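Local structure of pyridoxamine 5'-phosphate oxidase-related, FMN-binding protein (Paracoccus denitrificans, 6VNA) at residues Leu20-Arg25 with Leu113-Lys118. The protein probably acts as a noncanonical heme oxygenase that degrades c-type heme, and belongs to the FMN-binding pyridoxamine 5'-phosphate oxidase family. Residues are numbered along the deposited sequence; the frame is centred on the assembly and turned at random.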
loop_
_atom_site.group_PDB
_atom_site.type_symbol
_atom_site.label_atom_id
_atom_site.label_comp_id
_atom_site.label_asym_id
_atom_site.label_seq_id
_atom_site.Cartn_x
_atom_site.Cartn_y
_atom_site.Cartn_z
ATOM N N LEU A 20 -2.704 10.349 12.073
ATOM C CA LEU A 20 -1.936 9.653 11.007
ATOM C C LEU A 20 -2.163 10.354 9.665
ATOM O O LEU A 20 -1.156 10.615 8.936
ATOM C CB LEU A 20 -2.339 8.174 10.931
ATOM C CG LEU A 20 -1.796 7.310 12.067
ATOM C CD1 LEU A 20 -2.228 5.863 11.936
ATOM C CD2 LEU A 20 -0.276 7.396 12.118
ATOM N N LEU A 21 -3.411 10.666 9.324
ATOM C CA LEU A 21 -3.700 11.315 8.018
ATOM C C LEU A 21 -3.090 12.727 7.982
ATOM O O LEU A 21 -2.506 13.078 6.935
ATOM C CB LEU A 21 -5.209 11.311 7.759
ATOM C CG LEU A 21 -5.764 9.965 7.284
ATOM C CD1 LEU A 21 -7.248 9.830 7.595
ATOM C CD2 LEU A 21 -5.521 9.791 5.804
ATOM N N GLU A 22 -3.166 13.492 9.079
ATOM C CA GLU A 22 -2.585 14.869 9.165
ATOM C C GLU A 22 -1.065 14.815 8.990
ATOM O O GLU A 22 -0.515 15.723 8.341
ATOM C CB GLU A 22 -2.978 15.533 10.485
ATOM C CG GLU A 22 -2.272 16.861 10.749
ATOM C CD GLU A 22 -2.520 17.956 9.723
ATOM O OE1 GLU A 22 -3.656 18.028 9.203
ATOM O OE2 GLU A 22 -1.568 18.735 9.444
ATOM N N ALA A 23 -0.405 13.765 9.493
ATOM C CA ALA A 23 1.074 13.621 9.460
ATOM C C ALA A 23 1.566 13.008 8.137
ATOM O O ALA A 23 2.758 13.146 7.851
ATOM C CB ALA A 23 1.518 12.800 10.644
ATOM N N ALA A 24 0.684 12.375 7.353
ATOM C CA ALA A 24 1.008 11.591 6.132
ATOM C C ALA A 24 1.648 12.466 5.047
ATOM O O ALA A 24 1.063 13.474 4.672
ATOM C CB ALA A 24 -0.247 10.928 5.613
ATOM N N ARG A 25 2.814 12.069 4.545
ATOM C CA ARG A 25 3.460 12.667 3.340
ATOM C C ARG A 25 3.554 11.616 2.209
ATOM O O ARG A 25 3.623 12.007 1.053
ATOM C CB ARG A 25 4.819 13.257 3.751
ATOM C CG ARG A 25 4.729 14.364 4.795
ATOM C CD ARG A 25 3.909 15.556 4.308
ATOM N NE ARG A 25 3.774 16.672 5.243
ATOM C CZ ARG A 25 2.841 16.785 6.181
ATOM N NH1 ARG A 25 1.942 15.831 6.362
ATOM N NH2 ARG A 25 2.819 17.858 6.956
ATOM N N LEU A 113 3.428 21.965 -1.021
ATOM C CA LEU A 113 4.886 22.261 -0.930
ATOM C C LEU A 113 5.253 22.663 0.508
ATOM O O LEU A 113 6.283 22.164 1.025
ATOM C CB LEU A 113 5.275 23.338 -1.945
ATOM C CG LEU A 113 6.736 23.291 -2.395
ATOM C CD1 LEU A 113 7.031 21.999 -3.148
ATOM C CD2 LEU A 113 7.087 24.499 -3.254
ATOM N N GLU A 114 4.433 23.494 1.159
ATOM C CA GLU A 114 4.648 23.865 2.579
ATOM C C GLU A 114 4.851 22.570 3.372
ATOM O O GLU A 114 5.749 22.549 4.246
ATOM C CB GLU A 114 3.496 24.724 3.103
ATOM C CG GLU A 114 3.485 26.125 2.503
ATOM C CD GLU A 114 2.354 27.014 2.993
ATOM O OE1 GLU A 114 2.204 27.144 4.237
ATOM O OE2 GLU A 114 1.615 27.561 2.136
ATOM N N ARG A 115 4.106 21.510 3.029
ATOM C CA ARG A 115 4.079 20.236 3.800
ATOM C C ARG A 115 5.125 19.251 3.253
ATOM O O ARG A 115 5.615 18.412 4.031
ATOM C CB ARG A 115 2.646 19.700 3.820
ATOM C CG ARG A 115 1.681 20.612 4.566
ATOM C CD ARG A 115 0.219 20.346 4.273
ATOM N NE ARG A 115 -0.209 19.039 4.758
ATOM C CZ ARG A 115 -0.712 18.783 5.959
ATOM N NH1 ARG A 115 -0.854 19.747 6.850
ATOM N NH2 ARG A 115 -1.065 17.547 6.268
ATOM N N ASP A 116 5.493 19.362 1.979
ATOM C CA ASP A 116 6.516 18.487 1.346
ATOM C C ASP A 116 7.326 19.328 0.362
ATOM O O ASP A 116 6.958 19.427 -0.811
ATOM C CB ASP A 116 5.848 17.277 0.687
ATOM C CG ASP A 116 6.801 16.164 0.298
ATOM O OD1 ASP A 116 8.005 16.286 0.604
ATOM O OD2 ASP A 116 6.323 15.173 -0.303
ATOM N N PRO A 117 8.421 19.988 0.823
ATOM C CA PRO A 117 9.267 20.808 -0.051
ATOM C C PRO A 117 9.898 20.020 -1.216
ATOM O O PRO A 117 9.771 20.452 -2.356
ATOM C CB PRO A 117 10.360 21.336 0.894
ATOM C CG PRO A 117 9.772 21.216 2.283
ATOM C CD PRO A 117 8.879 20.001 2.221
ATOM N N LYS A 118 10.543 18.887 -0.901
ATOM C CA LYS A 118 11.103 17.894 -1.864
ATOM C C LYS A 118 10.189 17.744 -3.093
ATOM O O LYS A 118 10.731 17.539 -4.200
ATOM C CB LYS A 118 11.290 16.541 -1.162
ATOM C CG LYS A 118 11.700 15.371 -2.054
ATOM C CD LYS A 118 10.547 14.583 -2.681
ATOM C CE LYS A 118 9.794 13.695 -1.709
ATOM N NZ LYS A 118 8.382 13.512 -2.121
HETATM O O HOH W 1 -1.217 14.791 5.257
#
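The backbone carbonyl oxygen of Glu-22 is gripped by two arginines: Arg-25 NH1 reaches Glu-22 O at 3.2 Å along a nearly straight bond lying in its own guanidinium plane, while Arg-115 NH2, at 2.8 Å from Glu-22 O, makes only a weak bond, its N-H...O angle being 118°. Arg-115 is held more firmly by the Glu-22 carboxylate, in a salt bridge whose NH1 to OE2 distance is 2.9 Å; OE2 is met on its syn side but out of the carboxylate plane, the two flat groups almost perpendicular. Arg-25 NE in turn donates to Arg-115 O at 2.8 Å, from above that carbonyl's plane. These bonds join the C-terminal ends of helices 11-23 and 108-115, beside strand 39-48 of the antiparallel sheet of the FMN-binding-type fold; Arg-115 also touches Gln-47 and Thr-48 there. With CG anti to the carbonyl carbon and a bend at chi2 (-60°), Arg-25 folds back over its own helix end, where NH1 also bonds Ala-24 O at 3.0 Å. Its NH2 sits 3.8 Å above the centre of the Arg-115 guanidinium, the planes 30° apart, two like charges probably offset by the Glu-22 carboxylate and nearby carbonyls. A leucine in place of Arg-25 would probably leave Arg-115 O without this donor and Glu-22 O with only the weak bond from Arg-115. Water 1, at that group's edge, accepts from Arg-115 NH2.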